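PDB 3ESL: checkpoint serine/threonine-protein kinase BUB1 from Saccharomyces cerevisiae, which takes part in mitotic spindle checkpoint signalling, delaying anaphase until chromosomes are bioriented, and is represented here by its conserved all-helical N-terminal domain. Local coordinates for residues E16-L20 against T59-C63; W83-I87 against T101-M105; K113-E119 against C146-L152; Q129-E133 against M166-E170. One frame throughout, in Å; residues are numbered along the deposited sequence. Where two conformers were deposited one is given.

Contact 1 (E16-L20 against T59-C63); sequences EQRLL and TMERC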
# COMPACT_ATOMS: atom_id res chain seq x y z
N GLU A 16 -1.03 -5.32 22.31
CA GLU A 16 -2.47 -5.17 22.15
C GLU A 16 -3.02 -4.18 23.17
O GLU A 16 -3.86 -3.34 22.84
CB GLU A 16 -3.19 -6.53 22.23
CG GLU A 16 -2.93 -7.46 21.05
CD GLU A 16 -3.65 -7.05 19.76
OE1 GLU A 16 -4.61 -6.25 19.84
OE2 GLU A 16 -3.27 -7.54 18.68
N GLN A 17 -2.52 -4.26 24.40
CA GLN A 17 -2.91 -3.32 25.45
C GLN A 17 -2.47 -1.90 25.15
O GLN A 17 -3.21 -0.95 25.40
CB GLN A 17 -2.35 -3.76 26.81
CG GLN A 17 -3.06 -4.98 27.38
CD GLN A 17 -2.45 -5.44 28.69
OE1 GLN A 17 -2.91 -6.42 29.28
NE2 GLN A 17 -1.40 -4.76 29.14
N ARG A 18 -1.26 -1.75 24.61
CA ARG A 18 -0.74 -0.44 24.21
C ARG A 18 -1.60 0.20 23.12
O ARG A 18 -1.83 1.41 23.15
CB ARG A 18 0.72 -0.55 23.76
CG ARG A 18 1.70 -0.81 24.90
CD ARG A 18 3.14 -0.79 24.41
NE ARG A 18 3.57 0.57 24.13
CZ ARG A 18 4.71 0.90 23.51
NH1 ARG A 18 5.55 -0.04 23.09
NH2 ARG A 18 4.99 2.18 23.31
N LEU A 19 -2.08 -0.60 22.18
CA LEU A 19 -2.98 -0.09 21.14
C LEU A 19 -4.26 0.45 21.77
O LEU A 19 -4.79 1.48 21.34
CB LEU A 19 -3.32 -1.16 20.10
CG LEU A 19 -2.19 -1.68 19.20
CD1 LEU A 19 -2.70 -2.77 18.28
CD2 LEU A 19 -1.55 -0.54 18.38
N LEU A 20 -4.76 -0.23 22.80
CA LEU A 20 -5.97 0.23 23.49
C LEU A 20 -5.73 1.43 24.40
O LEU A 20 -6.60 2.31 24.49
CB LEU A 20 -6.63 -0.90 24.29
CG LEU A 20 -7.08 -2.16 23.57
CD1 LEU A 20 -7.68 -3.13 24.59
CD2 LEU A 20 -8.09 -1.87 22.44
N THR A 59 -3.57 -6.66 12.26
CA THR A 59 -2.86 -5.50 12.77
C THR A 59 -2.65 -4.49 11.65
O THR A 59 -2.80 -3.28 11.87
CB THR A 59 -1.53 -5.91 13.43
OG1 THR A 59 -1.82 -6.83 14.49
CG2 THR A 59 -0.84 -4.70 14.03
N MET A 60 -2.32 -4.98 10.46
CA MET A 60 -2.06 -4.08 9.33
C MET A 60 -3.37 -3.38 8.96
O MET A 60 -3.39 -2.18 8.69
CB MET A 60 -1.49 -4.84 8.14
CG MET A 60 -0.06 -5.31 8.38
SD MET A 60 0.60 -6.17 6.94
CE MET A 60 0.85 -4.79 5.86
N GLU A 61 -4.47 -4.13 8.98
CA GLU A 61 -5.78 -3.55 8.68
C GLU A 61 -6.16 -2.49 9.71
O GLU A 61 -6.64 -1.40 9.35
CB GLU A 61 -6.85 -4.64 8.59
CG GLU A 61 -6.66 -5.54 7.40
CD GLU A 61 -7.76 -6.57 7.26
OE1 GLU A 61 -8.68 -6.57 8.10
OE2 GLU A 61 -7.68 -7.36 6.29
N ARG A 62 -5.95 -2.80 10.99
CA ARG A 62 -6.18 -1.84 12.07
C ARG A 62 -5.37 -0.56 11.85
O ARG A 62 -5.90 0.55 11.99
CB ARG A 62 -5.84 -2.44 13.44
CG ARG A 62 -6.92 -3.36 13.98
CD ARG A 62 -6.43 -4.06 15.25
NE ARG A 62 -6.58 -3.23 16.44
CZ ARG A 62 -6.26 -3.63 17.67
NH1 ARG A 62 -5.76 -4.84 17.85
NH2 ARG A 62 -6.42 -2.82 18.71
N CYS A 63 -4.10 -0.73 11.50
CA CYS A 63 -3.21 0.41 11.25
C CYS A 63 -3.77 1.29 10.13
O CYS A 63 -3.92 2.51 10.28
CB CYS A 63 -1.83 -0.10 10.86
SG CYS A 63 -0.71 1.23 10.38
O HOH W 1 -5.84 -4.20 21.07
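Arg62 spans the gap between two nearly parallel helices and lays one face of its guanidinium against Leu19, with Leu19 CD1 3.7 Å from Arg62 CZ. The axes of 16-20 and 59-63 run 13.3 Å apart at an angle of 14°, too far for short side chains to mesh, so the long arginine suits its place: its long alkyl part, turned once at chi3 (p), carries the charge across to the other helix. There Arg62 NH1 donates to Glu16 OE1 at 2.7 Å, a hydrogen bond that is also a salt bridge, made near the plane of the guanidinium. A water ties the ends together: it accepts from Arg62 NH2 at 2.8 Å and donates to the backbone Glu16 O at 2.8 Å and to Glu16 OE1 at 2.7 Å. Helix 29-47 lies between the two in sequence, as in TPR-like repeats, where a helix and the next but one run roughly parallel; its Tyr36 bonds to Glu16 OE2 and touches Thr59, whose own hydroxyl is bonded to Val55 O. The contact buries just 197 Å², and with one ion pair, one water and an aliphatic face it joins the helices by directed polar bonds more than by apolar packing.

Contact 2 (W83-I87 against T101-M105); sequences WIWYI and TFKYM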
# COMPACT_ATOMS: atom_id res chain seq x y z
N TRP A 83 0.57 0.25 3.19
CA TRP A 83 -0.41 -0.03 2.13
C TRP A 83 0.18 -0.99 1.10
O TRP A 83 -0.45 -1.97 0.75
CB TRP A 83 -0.86 1.23 1.41
CG TRP A 83 -1.77 2.09 2.22
CD1 TRP A 83 -1.41 3.12 3.02
CD2 TRP A 83 -3.20 1.99 2.32
NE1 TRP A 83 -2.52 3.68 3.62
CE2 TRP A 83 -3.63 3.01 3.19
CE3 TRP A 83 -4.15 1.14 1.73
CZ2 TRP A 83 -4.98 3.20 3.52
CZ3 TRP A 83 -5.51 1.33 2.05
CH2 TRP A 83 -5.90 2.35 2.94
N ILE A 84 1.40 -0.71 0.64
CA ILE A 84 2.00 -1.54 -0.41
C ILE A 84 2.37 -2.94 0.11
O ILE A 84 2.21 -3.93 -0.62
CB ILE A 84 3.17 -0.81 -1.13
CG1 ILE A 84 2.64 0.47 -1.77
CG2 ILE A 84 3.83 -1.71 -2.18
CD1 ILE A 84 3.71 1.44 -2.22
N TRP A 85 2.81 -3.04 1.36
CA TRP A 85 3.06 -4.35 1.98
C TRP A 85 1.76 -5.14 2.07
O TRP A 85 1.73 -6.33 1.79
CB TRP A 85 3.71 -4.22 3.35
CG TRP A 85 5.23 -4.18 3.25
CD1 TRP A 85 6.04 -3.10 3.41
CD2 TRP A 85 6.09 -5.29 2.95
NE1 TRP A 85 7.36 -3.46 3.23
CE2 TRP A 85 7.42 -4.80 2.95
CE3 TRP A 85 5.87 -6.66 2.68
CZ2 TRP A 85 8.53 -5.63 2.69
CZ3 TRP A 85 6.98 -7.48 2.43
CH2 TRP A 85 8.29 -6.96 2.44
N TYR A 86 0.68 -4.44 2.44
CA TYR A 86 -0.62 -5.10 2.53
C TYR A 86 -1.05 -5.70 1.20
O TYR A 86 -1.44 -6.86 1.12
CB TYR A 86 -1.71 -4.19 3.09
CG TYR A 86 -2.98 -4.96 3.36
CD1 TYR A 86 -3.19 -5.56 4.61
CD2 TYR A 86 -3.93 -5.16 2.37
CE1 TYR A 86 -4.33 -6.32 4.86
CE2 TYR A 86 -5.07 -5.92 2.61
CZ TYR A 86 -5.27 -6.47 3.85
OH TYR A 86 -6.39 -7.21 4.08
N ILE A 87 -1.00 -4.88 0.16
CA ILE A 87 -1.38 -5.32 -1.18
C ILE A 87 -0.53 -6.52 -1.60
O ILE A 87 -1.07 -7.52 -2.08
CB ILE A 87 -1.25 -4.15 -2.19
CG1 ILE A 87 -2.27 -3.04 -1.86
CG2 ILE A 87 -1.43 -4.64 -3.64
CD1 ILE A 87 -1.89 -1.69 -2.48
N THR A 101 -7.60 -0.92 -4.14
CA THR A 101 -6.85 -0.36 -3.01
C THR A 101 -6.05 0.85 -3.49
O THR A 101 -6.12 1.91 -2.86
CB THR A 101 -5.96 -1.42 -2.32
OG1 THR A 101 -6.78 -2.53 -1.92
CG2 THR A 101 -5.30 -0.84 -1.06
N PHE A 102 -5.32 0.73 -4.61
CA PHE A 102 -4.59 1.88 -5.14
C PHE A 102 -5.53 3.05 -5.48
O PHE A 102 -5.21 4.21 -5.22
CB PHE A 102 -3.78 1.52 -6.37
CG PHE A 102 -2.48 0.82 -6.07
CD1 PHE A 102 -1.40 1.51 -5.52
CD2 PHE A 102 -2.31 -0.53 -6.42
CE1 PHE A 102 -0.18 0.86 -5.27
CE2 PHE A 102 -1.11 -1.19 -6.17
CZ PHE A 102 -0.03 -0.49 -5.60
N LYS A 103 -6.68 2.73 -6.07
CA LYS A 103 -7.68 3.74 -6.41
C LYS A 103 -8.26 4.47 -5.19
O LYS A 103 -8.50 5.69 -5.23
CB LYS A 103 -8.82 3.09 -7.22
CG LYS A 103 -8.39 2.72 -8.62
CD LYS A 103 -9.42 1.84 -9.29
CE LYS A 103 -10.77 2.54 -9.34
NZ LYS A 103 -11.63 2.04 -10.46
N TYR A 104 -8.47 3.72 -4.11
CA TYR A 104 -8.96 4.27 -2.85
C TYR A 104 -7.94 5.23 -2.24
O TYR A 104 -8.27 6.36 -1.85
CB TYR A 104 -9.25 3.12 -1.90
CG TYR A 104 -9.71 3.50 -0.52
CD1 TYR A 104 -11.06 3.77 -0.25
CD2 TYR A 104 -8.81 3.54 0.55
CE1 TYR A 104 -11.49 4.09 1.03
CE2 TYR A 104 -9.23 3.85 1.84
CZ TYR A 104 -10.57 4.12 2.07
OH TYR A 104 -11.00 4.43 3.34
N MET A 105 -6.69 4.78 -2.17
CA MET A 105 -5.58 5.65 -1.78
C MET A 105 -5.53 6.93 -2.64
O MET A 105 -5.41 8.03 -2.10
CB MET A 105 -4.27 4.87 -1.92
CG MET A 105 -4.16 3.68 -0.97
SD MET A 105 -2.85 2.56 -1.54
CE MET A 105 -1.41 3.55 -1.15
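Helices 77-90 and 95-108 form an antiparallel helical hairpin, the building unit of TPR-like folds, and here their short segments cross at 162° with axes 11.4 Å apart. Trp83, with chi1 m and chi2 near 92°, sends its broad indole across the gap, where more of its surface is buried by the other segment than that of any other residue here (88 Å²). Met105 bends to meet it: chi1 m and chi2 t extend the chain, and the p turn at chi3 brings Met105 CE to 3.5 Å from Trp83 CB. This pliant thioether puts CG over the face of the six-membered ring and SD obliquely by the five-membered one, a Met-aromatic contact. Thr101 offers CG2 to the indole edge, 3.6 Å from Trp83 CE3, while its hydroxyl bonds back to Glu97 O. Tyr104, chi1 t, swings its ring beside the indole, and its CE2 lies 3.8 Å from Trp83 CH2. Ile87, in the mt rotamer, extends CD1 over the face of Phe102, 3.9 Å from the ring centroid and only 16° off its normal.

Contact 3 (K113-E119 against C146-L152); sequences KLSLFYE and CRPYNRL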
# COMPACT_ATOMS: atom_id res chain seq x y z
N LYS A 113 1.85 12.24 -3.50
CA LYS A 113 3.03 13.07 -3.68
C LYS A 113 4.33 12.26 -3.58
O LYS A 113 5.43 12.84 -3.56
CB LYS A 113 3.02 14.24 -2.68
CG LYS A 113 1.83 15.17 -2.83
CD LYS A 113 1.86 16.28 -1.76
CE LYS A 113 0.58 17.11 -1.80
NZ LYS A 113 0.67 18.33 -0.94
N LEU A 114 4.20 10.93 -3.52
CA LEU A 114 5.36 10.05 -3.41
C LEU A 114 5.57 9.17 -4.64
O LEU A 114 4.65 8.48 -5.08
CB LEU A 114 5.22 9.14 -2.17
CG LEU A 114 5.13 9.90 -0.84
CD1 LEU A 114 4.85 8.93 0.29
CD2 LEU A 114 6.42 10.70 -0.58
N SER A 115 6.80 9.18 -5.17
CA SER A 115 7.15 8.38 -6.35
C SER A 115 6.80 6.90 -6.21
O SER A 115 6.34 6.27 -7.17
CB SER A 115 8.65 8.51 -6.67
OG SER A 115 8.95 9.83 -7.05
N LEU A 116 7.03 6.34 -5.03
CA LEU A 116 6.76 4.94 -4.77
C LEU A 116 5.33 4.56 -5.12
O LEU A 116 5.09 3.46 -5.63
CB LEU A 116 7.07 4.60 -3.31
CG LEU A 116 6.90 3.12 -2.93
CD1 LEU A 116 7.85 2.24 -3.71
CD2 LEU A 116 7.09 2.95 -1.43
N PHE A 117 4.38 5.46 -4.84
CA PHE A 117 2.98 5.17 -5.11
C PHE A 117 2.79 4.90 -6.60
O PHE A 117 2.23 3.87 -7.00
CB PHE A 117 2.07 6.32 -4.66
CG PHE A 117 0.64 6.17 -5.10
CD1 PHE A 117 -0.25 5.41 -4.36
CD2 PHE A 117 0.19 6.77 -6.28
CE1 PHE A 117 -1.59 5.25 -4.78
CE2 PHE A 117 -1.15 6.62 -6.71
CZ PHE A 117 -2.03 5.86 -5.95
N TYR A 118 3.30 5.82 -7.41
CA TYR A 118 3.14 5.70 -8.86
C TYR A 118 3.92 4.53 -9.42
O TYR A 118 3.43 3.83 -10.32
CB TYR A 118 3.53 7.01 -9.54
CG TYR A 118 2.63 8.13 -9.09
CD1 TYR A 118 1.42 8.39 -9.74
CD2 TYR A 118 2.99 8.92 -8.00
CE1 TYR A 118 0.59 9.42 -9.30
CE2 TYR A 118 2.16 9.95 -7.56
CZ TYR A 118 0.97 10.20 -8.21
OH TYR A 118 0.17 11.21 -7.77
N GLU A 119 5.12 4.30 -8.90
CA GLU A 119 5.94 3.15 -9.33
C GLU A 119 5.24 1.81 -9.11
O GLU A 119 5.18 0.96 -10.01
CB GLU A 119 7.31 3.16 -8.64
CG GLU A 119 8.18 4.34 -9.07
CD GLU A 119 9.43 4.52 -8.23
OE1 GLU A 119 9.40 4.20 -7.02
OE2 GLU A 119 10.46 4.98 -8.78
N CYS A 146 6.06 14.48 -7.65
CA CYS A 146 6.29 13.47 -6.61
C CYS A 146 7.78 13.29 -6.31
O CYS A 146 8.63 13.50 -7.18
CB CYS A 146 5.66 12.13 -7.02
SG CYS A 146 6.41 11.39 -8.46
N ARG A 147 8.08 12.89 -5.07
CA ARG A 147 9.47 12.73 -4.60
C ARG A 147 9.73 11.27 -4.21
O ARG A 147 8.79 10.60 -3.75
CB ARG A 147 9.74 13.70 -3.43
CG ARG A 147 8.88 13.46 -2.17
CD ARG A 147 9.50 14.13 -0.91
NE ARG A 147 9.03 13.43 0.29
CZ ARG A 147 9.54 12.28 0.73
NH1 ARG A 147 10.58 11.73 0.10
NH2 ARG A 147 9.03 11.69 1.81
N PRO A 148 10.95 10.73 -4.45
CA PRO A 148 12.12 11.30 -5.16
C PRO A 148 11.90 11.36 -6.67
O PRO A 148 11.62 10.33 -7.32
CB PRO A 148 13.25 10.32 -4.85
CG PRO A 148 12.59 9.04 -4.55
CD PRO A 148 11.24 9.36 -3.98
N TYR A 149 12.04 12.56 -7.22
CA TYR A 149 11.67 12.83 -8.61
C TYR A 149 12.54 12.10 -9.64
O TYR A 149 12.02 11.51 -10.59
CB TYR A 149 11.69 14.34 -8.85
CG TYR A 149 11.11 14.76 -10.18
CD1 TYR A 149 9.72 14.86 -10.35
CD2 TYR A 149 11.94 15.06 -11.26
CE1 TYR A 149 9.18 15.25 -11.58
CE2 TYR A 149 11.40 15.45 -12.49
CZ TYR A 149 10.03 15.54 -12.64
OH TYR A 149 9.50 15.93 -13.85
N ASN A 150 13.85 12.15 -9.46
CA ASN A 150 14.76 11.56 -10.44
C ASN A 150 14.64 10.05 -10.56
O ASN A 150 14.77 9.49 -11.65
CB ASN A 150 16.21 11.98 -10.18
CG ASN A 150 16.48 13.43 -10.58
OD1 ASN A 150 15.89 13.95 -11.53
ND2 ASN A 150 17.38 14.08 -9.86
N ARG A 151 14.38 9.39 -9.43
CA ARG A 151 14.18 7.95 -9.44
C ARG A 151 12.96 7.59 -10.29
O ARG A 151 12.98 6.60 -11.03
CB ARG A 151 14.02 7.41 -8.03
CG ARG A 151 14.19 5.90 -7.94
CD ARG A 151 13.85 5.41 -6.55
NE ARG A 151 12.42 5.49 -6.30
CZ ARG A 151 11.88 5.62 -5.10
NH1 ARG A 151 12.66 5.70 -4.03
NH2 ARG A 151 10.56 5.68 -4.96
N LEU A 152 11.89 8.39 -10.16
CA LEU A 152 10.67 8.19 -10.94
C LEU A 152 10.98 8.27 -12.44
O LEU A 152 10.50 7.45 -13.22
CB LEU A 152 9.63 9.25 -10.56
CG LEU A 152 8.15 9.18 -10.99
CD1 LEU A 152 7.91 9.73 -12.39
CD2 LEU A 152 7.57 7.77 -10.82
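A single beta bridge, in a domain without strands, joins the turns leading into two helices. Arg147 N donates to Lys113 O at 3.1 Å, and Ser115 N donates to Arg147 O at 2.8 Å, so Leu114 and Arg147 pair with CA atoms 5.0 Å apart just as each chain is about to become helical. In this TPR-like array the bridge ties the start of helix 115-127 to the start of helix 149-165. The cis peptide before Pro148 belongs to the same turn, and Pro148 stands at the N-cap of helix 149-165. Ser115 is small enough to fit against it, and its OG donates to Pro148 O at 2.7 Å. One helical turn further on, Arg151 NH2 donates to Glu119 OE1 at 2.8 Å and Arg151 NE to Glu119 OE2 at 3.2 Å, parts of a salt bridge, and Glu119 OE2 also bonds to Ser155. Arg147 lays its guanidinium face on Leu114 CD2. Helix 131-143 lies beside the contact, its Leu137 touching Tyr118 and its Leu138 touching Leu152, while helix 77-90 covers Leu114 and Leu116 through Leu80.

Contact 4 (Q129-E133 against M166-E170); sequences QFFLE and MNIVE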
# COMPACT_ATOMS: atom_id res chain seq x y z
N GLN A 129 -0.96 -6.13 -17.85
CA GLN A 129 -0.92 -5.83 -19.28
C GLN A 129 -1.75 -4.61 -19.70
O GLN A 129 -2.18 -4.50 -20.85
CB GLN A 129 -1.26 -7.07 -20.13
CG GLN A 129 -0.58 -8.34 -19.67
CD GLN A 129 -1.57 -9.37 -19.17
OE1 GLN A 129 -2.44 -9.80 -19.93
NE2 GLN A 129 -1.42 -9.79 -17.93
N PHE A 130 -1.97 -3.68 -18.77
CA PHE A 130 -2.48 -2.37 -19.12
C PHE A 130 -1.25 -1.52 -19.41
O PHE A 130 -0.91 -0.60 -18.66
CB PHE A 130 -3.34 -1.75 -18.00
CG PHE A 130 -4.67 -2.42 -17.80
CD1 PHE A 130 -5.72 -2.22 -18.70
CD2 PHE A 130 -4.88 -3.26 -16.71
CE1 PHE A 130 -6.96 -2.85 -18.50
CE2 PHE A 130 -6.11 -3.89 -16.50
CZ PHE A 130 -7.15 -3.68 -17.40
N PHE A 131 -0.57 -1.84 -20.51
CA PHE A 131 0.78 -1.33 -20.75
C PHE A 131 0.86 0.19 -20.86
O PHE A 131 1.70 0.83 -20.20
CB PHE A 131 1.42 -2.03 -21.96
CG PHE A 131 1.72 -3.49 -21.73
CD1 PHE A 131 2.66 -3.88 -20.79
CD2 PHE A 131 1.05 -4.47 -22.46
CE1 PHE A 131 2.93 -5.23 -20.56
CE2 PHE A 131 1.31 -5.82 -22.24
CZ PHE A 131 2.25 -6.20 -21.29
N LEU A 132 -0.01 0.78 -21.67
CA LEU A 132 0.08 2.22 -21.90
C LEU A 132 -0.53 3.05 -20.76
O LEU A 132 -0.08 4.16 -20.49
CB LEU A 132 -0.49 2.60 -23.28
CG LEU A 132 0.22 1.90 -24.46
CD1 LEU A 132 -0.48 2.16 -25.79
CD2 LEU A 132 1.71 2.24 -24.54
N GLU A 133 -1.50 2.47 -20.06
CA GLU A 133 -2.03 3.09 -18.84
C GLU A 133 -0.94 3.17 -17.78
O GLU A 133 -0.84 4.18 -17.06
CB GLU A 133 -3.24 2.32 -18.31
CG GLU A 133 -4.48 2.41 -19.19
CD GLU A 133 -4.59 1.27 -20.21
OE1 GLU A 133 -3.56 0.66 -20.58
OE2 GLU A 133 -5.72 0.99 -20.65
N MET A 166 8.84 -5.58 -26.05
CA MET A 166 7.56 -6.21 -26.41
C MET A 166 6.93 -5.58 -27.67
O MET A 166 5.78 -5.89 -28.01
CB MET A 166 6.56 -6.13 -25.24
CG MET A 166 7.05 -6.64 -23.89
SD MET A 166 5.76 -6.52 -22.62
CE MET A 166 6.76 -6.44 -21.13
N ASN A 167 7.67 -4.70 -28.34
CA ASN A 167 7.22 -4.05 -29.58
C ASN A 167 5.95 -3.19 -29.41
O ASN A 167 5.06 -3.21 -30.27
CB ASN A 167 6.99 -5.08 -30.71
CG ASN A 167 8.20 -5.97 -30.97
OD1 ASN A 167 9.29 -5.49 -31.28
ND2 ASN A 167 8.00 -7.28 -30.87
N ILE A 168 5.88 -2.43 -28.32
CA ILE A 168 4.67 -1.68 -27.97
C ILE A 168 4.80 -0.17 -28.21
O ILE A 168 5.75 0.45 -27.73
CB ILE A 168 4.23 -1.95 -26.50
CG1 ILE A 168 3.91 -3.43 -26.30
CG2 ILE A 168 3.03 -1.07 -26.12
CD1 ILE A 168 3.77 -3.84 -24.86
N VAL A 169 3.85 0.38 -28.96
CA VAL A 169 3.72 1.83 -29.18
C VAL A 169 2.24 2.23 -29.35
O VAL A 169 1.40 1.38 -29.66
CB VAL A 169 4.53 2.33 -30.42
CG1 VAL A 169 5.94 2.76 -30.02
CG2 VAL A 169 4.56 1.28 -31.54
N GLU A 170 1.94 3.51 -29.15
CA GLU A 170 0.58 4.04 -29.37
C GLU A 170 0.25 4.25 -30.85
O GLU A 170 1.15 4.44 -31.68
CB GLU A 170 0.35 5.35 -28.61
CG GLU A 170 -0.30 5.17 -27.24
CD GLU A 170 -1.47 6.11 -27.00
OE1 GLU A 170 -1.31 7.34 -27.16
OE2 GLU A 170 -2.56 5.62 -26.65
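Leu132, Phe131 and Ile168 account for most of the 261 Å² buried here, and all three direct their CA-to-CB bonds toward the opposite segment. Ile168 is placed between the other two. Its CD1 sits over the face of the Phe131 ring, 3.9 Å from the centroid and 22° off the normal, a CH-pi contact, while Ile168 CG2 lies 3.9 Å from Leu132 CD2. A beta-branched residue suits an extended backbone, and its two branches can serve two neighbours. The flat ring of Phe131 also receives Met166, whose SD comes to 3.7 Å from Phe131 CE1 in an oblique Met-aromatic contact. These residues join the start of helix 131-143 to the chain leaving helix 149-165, the two helices forming an adjacent pair in the TPR-like array. A Schellman motif ends the second helix: Asn167, at positive phi, is its C-prime residue, and Ile168 N and Asn167 N bond to Leu163 O and Arg164 O. The chain then runs on past Leu132, whose CD1 is 3.3 Å from Glu170 CG; the poorly ordered Glu170 reaches Ser178 through a weak hydrogen bond. Leu163 touches both Phe131 and Ile168, and Leu132 also meets Ser178 and Arg181 of helix 177-186.

In the fold
The four contacts follow the row of helices along an elongated, all-alpha domain. Contact 1, between helices 4-21 and 49-67, comes first in the chain and lies about 18 Å from the chain centre; contact 2, about 3 Å from it, lies in the buried core. They touch through Met60 and Glu61 against Tyr86. Contact 2 in turn touches contact 3 through Phe117 and Leu116, their centres about 16 Å apart. Contacts 3 and 4 alternate along the chain, interleaving helices 115-127, 131-143 and 149-165, with centres about 21 Å apart. Contacts 1 and 4 lie about 42 Å apart, centre to centre. Such stepwise packing of consecutive helices is how TPR-like domains build an extended surface, consistent with a protein-binding role.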